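Aminotransferase, class III (Deinococcus radiodurans, PDB 3I4J) probably works as a pyridoxal-phosphate-dependent transaminase of class III, moving amino groups between an amino donor and a keto acceptor. Local coordinates at residues 164-169 and 207-212; 125-130 and 198-203; 213-218 and 248-253; 175-180 and 218-223; 350-355 and 400-405. The protein carries 1 engineered substitution. All coordinates share one frame; numbering follows the deposited sequence.

Contact 1. Residues 164-169 and 207-212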
# COMPACT_ATOMS: atom_id res chain seq x y z
N PRO C 164 21.53 10.65 18.96
CA PRO C 164 22.21 11.64 18.13
C PRO C 164 22.60 11.12 16.75
O PRO C 164 22.80 9.91 16.55
CB PRO C 164 23.44 12.00 18.97
CG PRO C 164 22.97 11.80 20.37
CD PRO C 164 22.20 10.50 20.26
N LYS C 165 22.73 12.03 15.80
CA LYS C 165 23.12 11.68 14.44
C LYS C 165 24.49 11.01 14.51
O LYS C 165 25.32 11.36 15.35
CB LYS C 165 23.20 12.95 13.59
CG LYS C 165 23.64 12.74 12.16
CD LYS C 165 23.71 14.06 11.39
CE LYS C 165 22.34 14.72 11.28
NZ LYS C 165 22.36 15.89 10.35
N PRO C 166 24.73 10.01 13.64
CA PRO C 166 26.04 9.35 13.67
C PRO C 166 27.14 10.30 13.21
O PRO C 166 26.89 11.23 12.44
CB PRO C 166 25.84 8.16 12.73
CG PRO C 166 24.81 8.66 11.76
CD PRO C 166 23.84 9.39 12.64
N ASP C 167 28.35 10.08 13.69
CA ASP C 167 29.49 10.91 13.31
C ASP C 167 30.53 10.03 12.65
O ASP C 167 31.32 9.38 13.32
CB ASP C 167 30.11 11.59 14.54
CG ASP C 167 31.18 12.60 14.16
OD1 ASP C 167 31.58 12.61 12.98
OD2 ASP C 167 31.61 13.37 15.04
N PRO C 168 30.53 9.99 11.31
CA PRO C 168 31.45 9.19 10.50
C PRO C 168 32.94 9.48 10.76
O PRO C 168 33.80 8.66 10.44
CB PRO C 168 31.05 9.54 9.07
CG PRO C 168 29.60 9.90 9.20
CD PRO C 168 29.60 10.73 10.45
N ALA C 169 33.23 10.64 11.34
CA ALA C 169 34.61 11.03 11.62
C ALA C 169 35.10 10.52 12.97
O ALA C 169 36.28 10.64 13.30
CB ALA C 169 34.74 12.55 11.54
N LEU C 207 24.31 9.36 4.53
CA LEU C 207 25.15 9.44 5.73
C LEU C 207 25.34 8.01 6.25
O LEU C 207 24.37 7.28 6.45
CB LEU C 207 24.49 10.29 6.81
CG LEU C 207 25.28 10.36 8.12
CD1 LEU C 207 26.61 11.05 7.85
CD2 LEU C 207 24.49 11.11 9.17
N ALA C 208 26.60 7.63 6.47
CA ALA C 208 26.90 6.29 6.96
C ALA C 208 27.86 6.36 8.14
O ALA C 208 28.84 7.11 8.11
CB ALA C 208 27.50 5.44 5.85
N PRO C 209 27.59 5.58 9.19
CA PRO C 209 28.45 5.54 10.38
C PRO C 209 29.80 4.94 10.03
O PRO C 209 29.96 4.31 8.98
CB PRO C 209 27.66 4.65 11.35
CG PRO C 209 26.23 4.87 10.91
CD PRO C 209 26.35 4.82 9.42
N ALA C 210 30.78 5.13 10.91
CA ALA C 210 32.12 4.61 10.69
C ALA C 210 32.17 3.12 11.01
O ALA C 210 31.26 2.58 11.65
CB ALA C 210 33.12 5.36 11.57
N PRO C 211 33.23 2.44 10.56
CA PRO C 211 33.34 1.01 10.85
C PRO C 211 33.25 0.80 12.36
O PRO C 211 33.66 1.68 13.13
CB PRO C 211 34.71 0.65 10.28
CG PRO C 211 34.82 1.57 9.10
CD PRO C 211 34.32 2.88 9.67
N GLY C 212 32.71 -0.34 12.77
CA GLY C 212 32.58 -0.65 14.19
C GLY C 212 31.30 -0.18 14.85
O GLY C 212 30.95 -0.65 15.94
O HOH W 1 30.41 6.58 13.33
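Leu207 fits its two methyl groups against Lys165, Pro166 and Pro168, where two proline-rich loops meet at the border of the large sheet domain of a fold type I aminotransferase. Its CG lies anti to the backbone N (chi1 177°), and the branch divides the work. CD2 touches Lys165 CG at 3.5 Å and Pro166 CG at 3.6 Å. CD1 presses on Pro168 CG at 3.5 Å, a tight fit between side chains that cross at about a right angle. A branched leucine suits the place because one residue can fill the angle between two rings. The same Pro168 CG comes within 3.1 Å of Ala208 O, and Pro166 CB lies 3.8 Å from Pro209 CG, the two rings touching through these carbons. Proline serves well here, giving rigid apolar surface in extended loops. Ala210 is small enough for its CB to pass beside Pro168 O.

The loops exchange no direct hydrogen bond, but a water joins their backbones, giving its proton to Asp167 O at 2.9 Å and accepting from Ala210 N at 2.8 Å. Further out, Lys165 turns its ammonium group to a salt bridge with Asp204, the backbone of Leu207 is bonded to Val200, and Asp167 N is bonded to Asp175. Gly212 occupies the N-cap position before helix 213-224. Asp167 shapes its own chain by an Asx turn: Ala169 N donates to Asp167 OD1 at 3.0 Å, approaching from above the carboxylate, 43° out of its plane.

Contact 2. Residues 125-130 and 198-203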
# COMPACT_ATOMS: atom_id res chain seq x y z
N ILE C 125 13.54 3.68 20.21
CA ILE C 125 14.58 4.65 19.96
C ILE C 125 14.84 4.75 18.47
O ILE C 125 14.95 3.74 17.79
CB ILE C 125 15.91 4.25 20.63
CG1 ILE C 125 15.72 4.18 22.15
CG2 ILE C 125 17.01 5.26 20.26
CD1 ILE C 125 16.90 3.61 22.89
N THR C 126 14.89 5.99 17.96
CA THR C 126 15.21 6.23 16.57
C THR C 126 16.35 7.24 16.58
O THR C 126 16.65 7.83 17.62
CB THR C 126 14.00 6.74 15.74
OG1 THR C 126 13.46 7.92 16.34
CG2 THR C 126 12.93 5.65 15.65
N ARG C 127 16.98 7.45 15.44
CA ARG C 127 18.14 8.33 15.38
C ARG C 127 17.99 9.54 14.47
O ARG C 127 17.44 9.45 13.38
CB ARG C 127 19.33 7.48 14.91
CG ARG C 127 20.70 8.14 14.96
CD ARG C 127 21.73 7.16 14.39
NE ARG C 127 21.40 6.82 13.00
CZ ARG C 127 21.90 5.79 12.33
NH1 ARG C 127 22.77 4.97 12.91
NH2 ARG C 127 21.52 5.57 11.08
N VAL C 128 18.48 10.68 14.95
CA VAL C 128 18.44 11.92 14.18
C VAL C 128 19.24 11.65 12.90
O VAL C 128 20.30 11.02 12.95
CB VAL C 128 19.10 13.09 14.96
CG1 VAL C 128 19.13 14.34 14.10
CG2 VAL C 128 18.33 13.35 16.25
N PRO C 129 18.75 12.11 11.74
CA PRO C 129 17.51 12.86 11.50
C PRO C 129 16.44 11.98 10.86
O PRO C 129 15.53 12.48 10.19
CB PRO C 129 17.98 13.95 10.55
CG PRO C 129 18.87 13.15 9.62
CD PRO C 129 19.63 12.20 10.55
N SER C 130 16.56 10.67 11.04
CA SER C 130 15.62 9.71 10.47
C SER C 130 14.30 9.69 11.25
O SER C 130 13.64 10.71 11.40
CB SER C 130 16.24 8.30 10.48
OG SER C 130 17.52 8.29 9.87
N PRO C 198 20.63 1.63 8.18
CA PRO C 198 22.08 1.43 8.26
C PRO C 198 22.82 2.60 7.59
O PRO C 198 23.79 3.13 8.13
CB PRO C 198 22.28 0.11 7.53
CG PRO C 198 21.02 -0.64 7.86
CD PRO C 198 19.95 0.43 7.66
N VAL C 199 22.34 2.97 6.41
CA VAL C 199 22.89 4.09 5.65
C VAL C 199 21.66 4.98 5.48
O VAL C 199 20.62 4.51 5.00
CB VAL C 199 23.42 3.65 4.28
CG1 VAL C 199 23.84 4.86 3.46
CG2 VAL C 199 24.61 2.72 4.46
N VAL C 200 21.77 6.23 5.90
CA VAL C 200 20.65 7.17 5.84
C VAL C 200 20.23 7.55 4.42
O VAL C 200 21.06 7.66 3.52
CB VAL C 200 20.97 8.45 6.63
CG1 VAL C 200 19.80 9.43 6.56
CG2 VAL C 200 21.25 8.09 8.09
N GLY C 201 18.93 7.74 4.25
CA GLY C 201 18.40 8.11 2.95
C GLY C 201 18.21 9.60 2.76
O GLY C 201 19.11 10.39 3.04
N ALA C 202 17.03 9.98 2.28
CA ALA C 202 16.69 11.38 2.01
C ALA C 202 17.00 12.38 3.12
O ALA C 202 17.49 13.48 2.84
CB ALA C 202 15.22 11.47 1.62
N SER C 203 16.72 12.02 4.37
CA SER C 203 16.95 12.92 5.50
C SER C 203 18.36 13.50 5.58
O SER C 203 18.54 14.67 5.92
CB SER C 203 16.62 12.20 6.81
OG SER C 203 17.45 11.07 6.99
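Pro129 and Ser203 mark the closest approach of the two backbones, with Pro129 CA 6.0 Å from Ser203 CA. Residues 125-127 finish a strand, and the chain then turns sharply: the peptide before Pro129 is cis, a geometry proline tolerates best, and Ser130 N bonds to Arg127 O at 2.8 Å. Residues 198-203 are irregular and form no ladder with the strand.

The side chains meet lightly. The ring of Pro129 meets Ser203 through CG, 3.7 Å from Ser203 CB, while Pro129 O stands 3.6 Å from that same Ser203 CB; a small serine lets the turn come so near. Arg127 runs out from the strand and bends at chi3 (60°), which sets NE; its NH2 then lies 3.9 Å from Val200 CG2. The guanidinium finds its stronger polar partners elsewhere, NH1 bonding to the hydroxyls of Tyr213 and Tyr214. Ser130 OG, 4.1 Å from Val200 CG2, is hydrogen-bonded to Glu197. Val200 thus offers apolar surface between two polar groups held by others.

Residues 125-130 include the C-terminal end of strand 123-127 and run on past it, and 198-203 follows the neighbouring parallel strand 191-196; on this C-terminal side of the parallel strands, enzymes of fold type I generally hold pyridoxal phosphate.

Contact 3. Residues 213-218 and 248-253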
# COMPACT_ATOMS: atom_id res chain seq x y z
N TYR C 213 30.57 0.72 14.20
CA TYR C 213 29.34 1.27 14.76
C TYR C 213 28.23 0.24 15.00
O TYR C 213 27.78 0.06 16.13
CB TYR C 213 28.80 2.37 13.84
CG TYR C 213 27.60 3.12 14.37
CD1 TYR C 213 27.75 4.30 15.09
CD2 TYR C 213 26.30 2.67 14.10
CE1 TYR C 213 26.63 5.04 15.50
CE2 TYR C 213 25.19 3.39 14.51
CZ TYR C 213 25.36 4.58 15.20
OH TYR C 213 24.27 5.33 15.55
N TYR C 214 27.79 -0.44 13.95
CA TYR C 214 26.71 -1.40 14.14
C TYR C 214 27.09 -2.66 14.91
O TYR C 214 26.23 -3.31 15.50
CB TYR C 214 26.08 -1.75 12.79
CG TYR C 214 25.32 -0.56 12.24
CD1 TYR C 214 24.21 -0.04 12.92
CD2 TYR C 214 25.75 0.09 11.09
CE1 TYR C 214 23.56 1.12 12.47
CE2 TYR C 214 25.11 1.24 10.63
CZ TYR C 214 24.03 1.75 11.32
OH TYR C 214 23.43 2.91 10.87
N GLU C 215 28.38 -3.00 14.91
CA GLU C 215 28.83 -4.15 15.68
C GLU C 215 28.55 -3.82 17.15
O GLU C 215 28.04 -4.66 17.90
CB GLU C 215 30.33 -4.40 15.47
CG GLU C 215 30.70 -4.92 14.08
CD GLU C 215 30.93 -3.81 13.06
OE1 GLU C 215 30.56 -2.65 13.31
OE2 GLU C 215 31.49 -4.12 11.99
N ARG C 216 28.89 -2.59 17.54
CA ARG C 216 28.67 -2.15 18.92
C ARG C 216 27.18 -1.98 19.21
O ARG C 216 26.71 -2.33 20.29
CB ARG C 216 29.43 -0.84 19.18
CG ARG C 216 29.26 -0.26 20.60
CD ARG C 216 29.64 -1.27 21.68
NE ARG C 216 30.99 -1.78 21.50
CZ ARG C 216 32.10 -1.09 21.80
NH1 ARG C 216 32.02 0.13 22.30
NH2 ARG C 216 33.29 -1.63 21.56
N VAL C 217 26.42 -1.45 18.24
CA VAL C 217 24.98 -1.30 18.43
C VAL C 217 24.34 -2.67 18.68
O VAL C 217 23.52 -2.83 19.58
CB VAL C 217 24.31 -0.66 17.18
CG1 VAL C 217 22.78 -0.82 17.26
CG2 VAL C 217 24.66 0.82 17.11
N ARG C 218 24.71 -3.66 17.87
CA ARG C 218 24.18 -5.01 18.00
C ARG C 218 24.42 -5.54 19.42
O ARG C 218 23.51 -6.08 20.05
CB ARG C 218 24.84 -5.94 16.98
CG ARG C 218 24.51 -7.43 17.12
CD ARG C 218 23.08 -7.75 16.72
NE ARG C 218 22.13 -7.55 17.81
CZ ARG C 218 20.81 -7.71 17.69
NH1 ARG C 218 20.29 -8.06 16.52
NH2 ARG C 218 20.02 -7.52 18.73
N ARG C 248 27.42 -4.94 5.88
CA ARG C 248 28.73 -4.39 5.55
C ARG C 248 29.55 -4.21 6.82
O ARG C 248 30.78 -4.13 6.78
CB ARG C 248 28.58 -3.05 4.82
CG ARG C 248 27.98 -3.19 3.42
CD ARG C 248 27.88 -1.83 2.74
NE ARG C 248 29.19 -1.23 2.52
CZ ARG C 248 29.91 -1.37 1.41
NH1 ARG C 248 29.45 -2.08 0.39
NH2 ARG C 248 31.11 -0.80 1.32
N TRP C 249 28.85 -4.14 7.95
CA TRP C 249 29.50 -3.99 9.24
C TRP C 249 29.71 -5.37 9.88
O TRP C 249 28.93 -5.80 10.72
CB TRP C 249 28.65 -3.11 10.16
CG TRP C 249 28.82 -1.62 9.93
CD1 TRP C 249 29.62 -0.77 10.65
CD2 TRP C 249 28.17 -0.81 8.94
NE1 TRP C 249 29.50 0.51 10.17
CE2 TRP C 249 28.62 0.52 9.12
CE3 TRP C 249 27.24 -1.08 7.92
CZ2 TRP C 249 28.18 1.58 8.31
CZ3 TRP C 249 26.80 -0.03 7.12
CH2 TRP C 249 27.27 1.29 7.32
N SER C 250 30.77 -6.05 9.46
CA SER C 250 31.12 -7.37 10.00
C SER C 250 30.00 -8.41 9.96
O SER C 250 29.92 -9.28 10.83
CB SER C 250 31.62 -7.22 11.44
OG SER C 250 32.71 -6.33 11.51
N GLY C 251 29.13 -8.31 8.97
CA GLY C 251 28.04 -9.27 8.85
C GLY C 251 26.98 -9.19 9.93
O GLY C 251 26.23 -10.15 10.12
N VAL C 252 26.90 -8.07 10.63
CA VAL C 252 25.90 -7.90 11.68
C VAL C 252 24.50 -8.12 11.14
O VAL C 252 24.19 -7.74 10.01
CB VAL C 252 25.98 -6.49 12.32
CG1 VAL C 252 24.74 -6.21 13.17
CG2 VAL C 252 27.23 -6.38 13.20
N THR C 253 23.66 -8.76 11.94
CA THR C 253 22.28 -9.03 11.56
C THR C 253 21.35 -8.44 12.62
O THR C 253 21.68 -8.44 13.81
CB THR C 253 22.01 -10.55 11.43
OG1 THR C 253 22.34 -11.21 12.66
CG2 THR C 253 22.83 -11.13 10.29
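Tyr214 and Trp249 both set CG anti to the carbonyl carbon (chi1 -69° in Tyr214), and their rings meet as a T-shaped pair. The edge of the tyrosine enters over the face of the indole, Tyr214 CD2 coming 3.4 Å from Trp249 CD2, with the planes at 89°. Glu215, bent at chi2, runs to the rim of the same indole, its OE1 lying 3.4 Å from Trp249 CD1.

Trp249 begins a type I' turn ending at Val252; Ser250 and Gly251 have the positive phi this turn requires. Ser250 OG donates to Glu215 OE2 at 2.6 Å, on the lone pair pointing away from OE1. The branches of Val252 pack on the helix, CG2 3.7 Å from Glu215 CA. Arg218 NH1 gives Thr253 O a nearly straight bond of 3.1 Å in the guanidinium plane, while NH2 bridges to Asp255 and Asp222.

An alanine at Trp249 would probably leave the Tyr214 edge without its face and Ala210 O without the indole N-H that it accepts.

Glu215 sits in the first turn of helix 213-224, where the helix dipole and the short serine bond would tend to favour its charged form.

Contact 4. Residues 175-180 and 218-223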
# COMPACT_ATOMS: atom_id res chain seq x y z
N ASP C 175 31.31 5.99 18.92
CA ASP C 175 30.13 6.76 18.50
C ASP C 175 28.86 6.00 18.88
O ASP C 175 27.88 6.59 19.34
CB ASP C 175 30.21 7.00 16.98
CG ASP C 175 29.23 8.06 16.49
OD1 ASP C 175 29.05 9.09 17.18
OD2 ASP C 175 28.65 7.88 15.40
N ALA C 176 28.89 4.69 18.69
CA ALA C 176 27.74 3.84 19.00
C ALA C 176 27.43 3.79 20.50
O ALA C 176 26.29 3.55 20.90
CB ALA C 176 27.99 2.42 18.47
N GLU C 177 28.44 4.03 21.33
CA GLU C 177 28.24 4.02 22.77
C GLU C 177 27.20 5.04 23.20
O GLU C 177 26.69 5.00 24.31
CB GLU C 177 29.57 4.27 23.50
CG GLU C 177 30.40 3.00 23.63
CD GLU C 177 29.79 2.01 24.61
OE1 GLU C 177 29.94 0.79 24.40
OE2 GLU C 177 29.17 2.46 25.60
N GLY C 178 26.87 5.96 22.30
CA GLY C 178 25.86 6.95 22.61
C GLY C 178 24.54 6.24 22.89
O GLY C 178 23.69 6.76 23.62
N LEU C 179 24.37 5.04 22.33
CA LEU C 179 23.15 4.27 22.52
C LEU C 179 23.06 3.78 23.96
O LEU C 179 21.98 3.77 24.56
CB LEU C 179 23.09 3.09 21.55
CG LEU C 179 21.86 2.16 21.68
CD1 LEU C 179 20.58 2.97 21.54
CD2 LEU C 179 21.93 1.07 20.62
N ARG C 180 24.20 3.37 24.53
CA ARG C 180 24.19 2.91 25.91
C ARG C 180 23.82 4.09 26.81
O ARG C 180 23.02 3.95 27.72
CB ARG C 180 25.56 2.37 26.33
CG ARG C 180 25.54 1.73 27.72
CD ARG C 180 26.94 1.50 28.27
NE ARG C 180 27.77 0.72 27.34
CZ ARG C 180 27.78 -0.60 27.26
NH1 ARG C 180 27.01 -1.33 28.06
NH2 ARG C 180 28.56 -1.20 26.38
N ARG C 218 24.71 -3.66 17.87
CA ARG C 218 24.18 -5.01 18.00
C ARG C 218 24.42 -5.54 19.42
O ARG C 218 23.51 -6.08 20.05
CB ARG C 218 24.84 -5.94 16.98
CG ARG C 218 24.51 -7.43 17.12
CD ARG C 218 23.08 -7.75 16.72
NE ARG C 218 22.13 -7.55 17.81
CZ ARG C 218 20.81 -7.71 17.69
NH1 ARG C 218 20.29 -8.06 16.52
NH2 ARG C 218 20.02 -7.52 18.73
N ASP C 219 25.64 -5.37 19.90
CA ASP C 219 26.02 -5.83 21.23
C ASP C 219 25.27 -5.09 22.34
O ASP C 219 24.79 -5.70 23.28
CB ASP C 219 27.53 -5.69 21.44
CG ASP C 219 28.32 -6.67 20.59
OD1 ASP C 219 27.74 -7.66 20.11
OD2 ASP C 219 29.54 -6.45 20.41
N ILE C 220 25.17 -3.77 22.22
CA ILE C 220 24.46 -2.99 23.22
C ILE C 220 22.99 -3.43 23.27
O ILE C 220 22.40 -3.53 24.35
CB ILE C 220 24.53 -1.47 22.90
CG1 ILE C 220 25.96 -0.97 23.09
CG2 ILE C 220 23.58 -0.69 23.80
CD1 ILE C 220 26.47 -1.14 24.49
N CYS C 221 22.41 -3.69 22.11
CA CYS C 221 21.02 -4.13 22.05
C CYS C 221 20.85 -5.49 22.72
O CYS C 221 19.88 -5.72 23.44
CB CYS C 221 20.53 -4.19 20.59
SG CYS C 221 20.21 -2.54 19.85
N ASP C 222 21.80 -6.39 22.49
CA ASP C 222 21.74 -7.71 23.11
C ASP C 222 21.82 -7.61 24.64
O ASP C 222 21.09 -8.29 25.36
CB ASP C 222 22.86 -8.61 22.59
CG ASP C 222 22.64 -9.05 21.15
OD1 ASP C 222 21.49 -9.00 20.68
OD2 ASP C 222 23.62 -9.48 20.50
N GLU C 223 22.72 -6.76 25.13
CA GLU C 223 22.88 -6.58 26.57
C GLU C 223 21.62 -6.01 27.20
O GLU C 223 21.21 -6.44 28.27
CB GLU C 223 24.05 -5.65 26.88
CG GLU C 223 25.41 -6.24 26.59
CD GLU C 223 26.56 -5.34 27.00
OE1 GLU C 223 27.71 -5.69 26.71
OE2 GLU C 223 26.31 -4.29 27.62
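Leu179 and Ile220 pack together where two helices of the layer flanking the mixed sheet, 178-186 and 213-224, lie side by side; each connects parallel strands in the alternating alpha/beta pattern of this fold. Their side chains slide past each other in opposite directions, Leu179 CG resting 3.9 Å from Ile220 CG2. Leu179 CD2 also reaches Cys221 SG at 4.1 Å. Branched aliphatic groups suit this buried seam, and the compact Cys221 also touches Phe228 of strand 227-231.

At the outer margin the contact becomes ionic. Arg180 bends at chi3 (-54°), which places NE, and the guanidinium joins two acids in a salt-bridge network. Within its own segment NE donates to Glu177 OE2 at 2.8 Å, nearly straight at 167° and on the syn lone pair. Across the contact NH1 donates to Glu223 OE2 at 3.1 Å, from the syn side; the guanidinium and carboxylate planes are turned 49° apart. Ile220 CD1 lies over one guanidinium face, but too near NH2 for that end to be trusted in detail.

An alanine at Arg180 would probably leave Glu223 without its mate across the contact and Glu177 free to turn about its remaining bridge to Arg216.

With two carboxylates sharing one guanidinium, and a second arginine on Glu177, the charges largely balance, which would probably keep both acids ionised at this outer margin.

Contact 5. Residues 350-355 and 400-405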
# COMPACT_ATOMS: atom_id res chain seq x y z
N GLY C 350 28.00 1.85 -1.97
CA GLY C 350 27.37 1.13 -3.06
C GLY C 350 26.76 2.18 -3.98
O GLY C 350 27.38 3.21 -4.25
N LEU C 351 25.53 1.96 -4.45
CA LEU C 351 24.89 2.92 -5.32
C LEU C 351 23.87 3.82 -4.63
O LEU C 351 22.83 4.18 -5.20
CB LEU C 351 24.26 2.23 -6.53
CG LEU C 351 25.24 1.97 -7.69
CD1 LEU C 351 24.59 1.11 -8.77
CD2 LEU C 351 25.69 3.31 -8.27
N LEU C 352 24.17 4.17 -3.38
CA LEU C 352 23.35 5.10 -2.61
C LEU C 352 24.37 6.20 -2.30
O LEU C 352 25.28 6.00 -1.49
CB LEU C 352 22.84 4.46 -1.32
CG LEU C 352 22.08 5.40 -0.38
CD1 LEU C 352 21.04 6.18 -1.16
CD2 LEU C 352 21.42 4.61 0.74
N LEU C 353 24.24 7.34 -2.97
CA LEU C 353 25.19 8.42 -2.78
C LEU C 353 24.52 9.74 -2.44
O LEU C 353 23.33 9.92 -2.68
CB LEU C 353 26.04 8.60 -4.05
CG LEU C 353 26.76 7.35 -4.58
CD1 LEU C 353 25.90 6.65 -5.63
CD2 LEU C 353 28.10 7.76 -5.18
N GLY C 354 25.31 10.66 -1.88
CA GLY C 354 24.76 11.95 -1.52
C GLY C 354 25.74 13.08 -1.74
O GLY C 354 26.95 12.90 -1.65
N VAL C 355 25.19 14.25 -2.04
CA VAL C 355 25.99 15.45 -2.26
C VAL C 355 25.39 16.55 -1.41
O VAL C 355 24.21 16.86 -1.53
CB VAL C 355 25.95 15.89 -3.75
CG1 VAL C 355 26.73 17.19 -3.94
CG2 VAL C 355 26.54 14.80 -4.63
N HIS C 400 20.70 19.03 0.03
CA HIS C 400 21.25 17.70 -0.22
C HIS C 400 20.71 17.11 -1.52
O HIS C 400 19.56 17.32 -1.88
CB HIS C 400 20.89 16.74 0.92
CG HIS C 400 21.67 16.97 2.18
ND1 HIS C 400 22.02 18.23 2.62
CD2 HIS C 400 22.12 16.11 3.11
CE1 HIS C 400 22.65 18.13 3.78
NE2 HIS C 400 22.73 16.85 4.10
N LEU C 401 21.56 16.35 -2.20
CA LEU C 401 21.18 15.70 -3.44
C LEU C 401 21.40 14.20 -3.24
O LEU C 401 22.50 13.77 -2.92
CB LEU C 401 22.04 16.20 -4.60
CG LEU C 401 21.76 15.61 -5.99
CD1 LEU C 401 20.32 15.87 -6.39
CD2 LEU C 401 22.71 16.24 -7.00
N LEU C 402 20.34 13.42 -3.41
CA LEU C 402 20.44 11.97 -3.25
C LEU C 402 20.49 11.32 -4.63
O LEU C 402 19.61 11.55 -5.46
CB LEU C 402 19.24 11.44 -2.45
CG LEU C 402 19.31 10.00 -1.94
CD1 LEU C 402 20.56 9.81 -1.09
CD2 LEU C 402 18.07 9.68 -1.12
N LEU C 403 21.53 10.53 -4.87
CA LEU C 403 21.69 9.85 -6.15
C LEU C 403 21.69 8.34 -5.97
O LEU C 403 22.11 7.82 -4.93
CB LEU C 403 22.99 10.30 -6.83
CG LEU C 403 23.11 11.78 -7.21
CD1 LEU C 403 24.55 12.09 -7.61
CD2 LEU C 403 22.15 12.10 -8.34
N GLY C 404 21.23 7.63 -6.99
CA GLY C 404 21.19 6.19 -6.90
C GLY C 404 20.51 5.60 -8.12
O GLY C 404 19.32 5.31 -8.09
N PRO C 405 21.26 5.42 -9.21
CA PRO C 405 20.71 4.85 -10.45
C PRO C 405 20.51 3.34 -10.30
O PRO C 405 20.91 2.75 -9.29
CB PRO C 405 21.79 5.20 -11.48
CG PRO C 405 23.05 5.08 -10.67
CD PRO C 405 22.68 5.78 -9.38
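Val355 and Leu401 face each other at the apolar centre, CB to CB 4.0 Å, as one rung of an antiparallel ladder between strands 352-357 and 400-403 of the small three-stranded sheet near the C-terminal end of the chain. Leu353 and Leu403 form the next rung on the same side of the sheet, their CB atoms 4.5 Å apart. This face packs against helices 318-339 and 411-428, through Leu333 and Leu421 among others, so aliphatic residues fit it well. On the other face Leu352 CD1 crosses to Leu402 CD1 at 3.7 Å, and Gly354 sets no side chain beside Leu402. At the end of the ladder Leu351 CD2 meets the ring of Pro405 at CG, 4.0 Å away.

Outward from the side chains, two hydrogen-bonded pairs hold the strands, whose directions differ by 159°. Leu353 and Leu403 bond reciprocally, Leu353 N to Leu403 O at 2.9 Å; in return Leu403 N approaches Leu353 O from 38° above the carbonyl plane. Val355 and Leu401 do likewise, Leu401 N reaching Val355 O at 2.8 Å. Between them, at the non-hydrogen-bonded pair, Gly354 CA makes a CA-H...O contact of 3.2 Å with Leu401 O.

Beyond the last rung Leu351 O accepts from Arg239. It also lies 3.1 Å from Gly404 CA, so near that a CB on this glycine would collide with it.

Overall arrangement
From the N terminus, the first halves of contacts 2, 1 and 4 come in turn, at 125-130, 164-169 and 175-180. Contact 2 closes at 198-203, contact 1 at 207-212 and contact 4 at 218-223, so these three cross one another and none nests. Contact 3 opens at 213-218, crosses contact 4 through their shared helix, and closes at 248-253. The four tie the strand ends, loops and helices of the large sheet together, and Tyr214 of contact 3 bonds to residues of contact 2. Contact 5 follows in series, closing the loop between 350-355 and 400-405 in the smaller sheet. It touches contact 2 through Leu352 and Leu402, but its centre lies about 28 Å from that of contact 4.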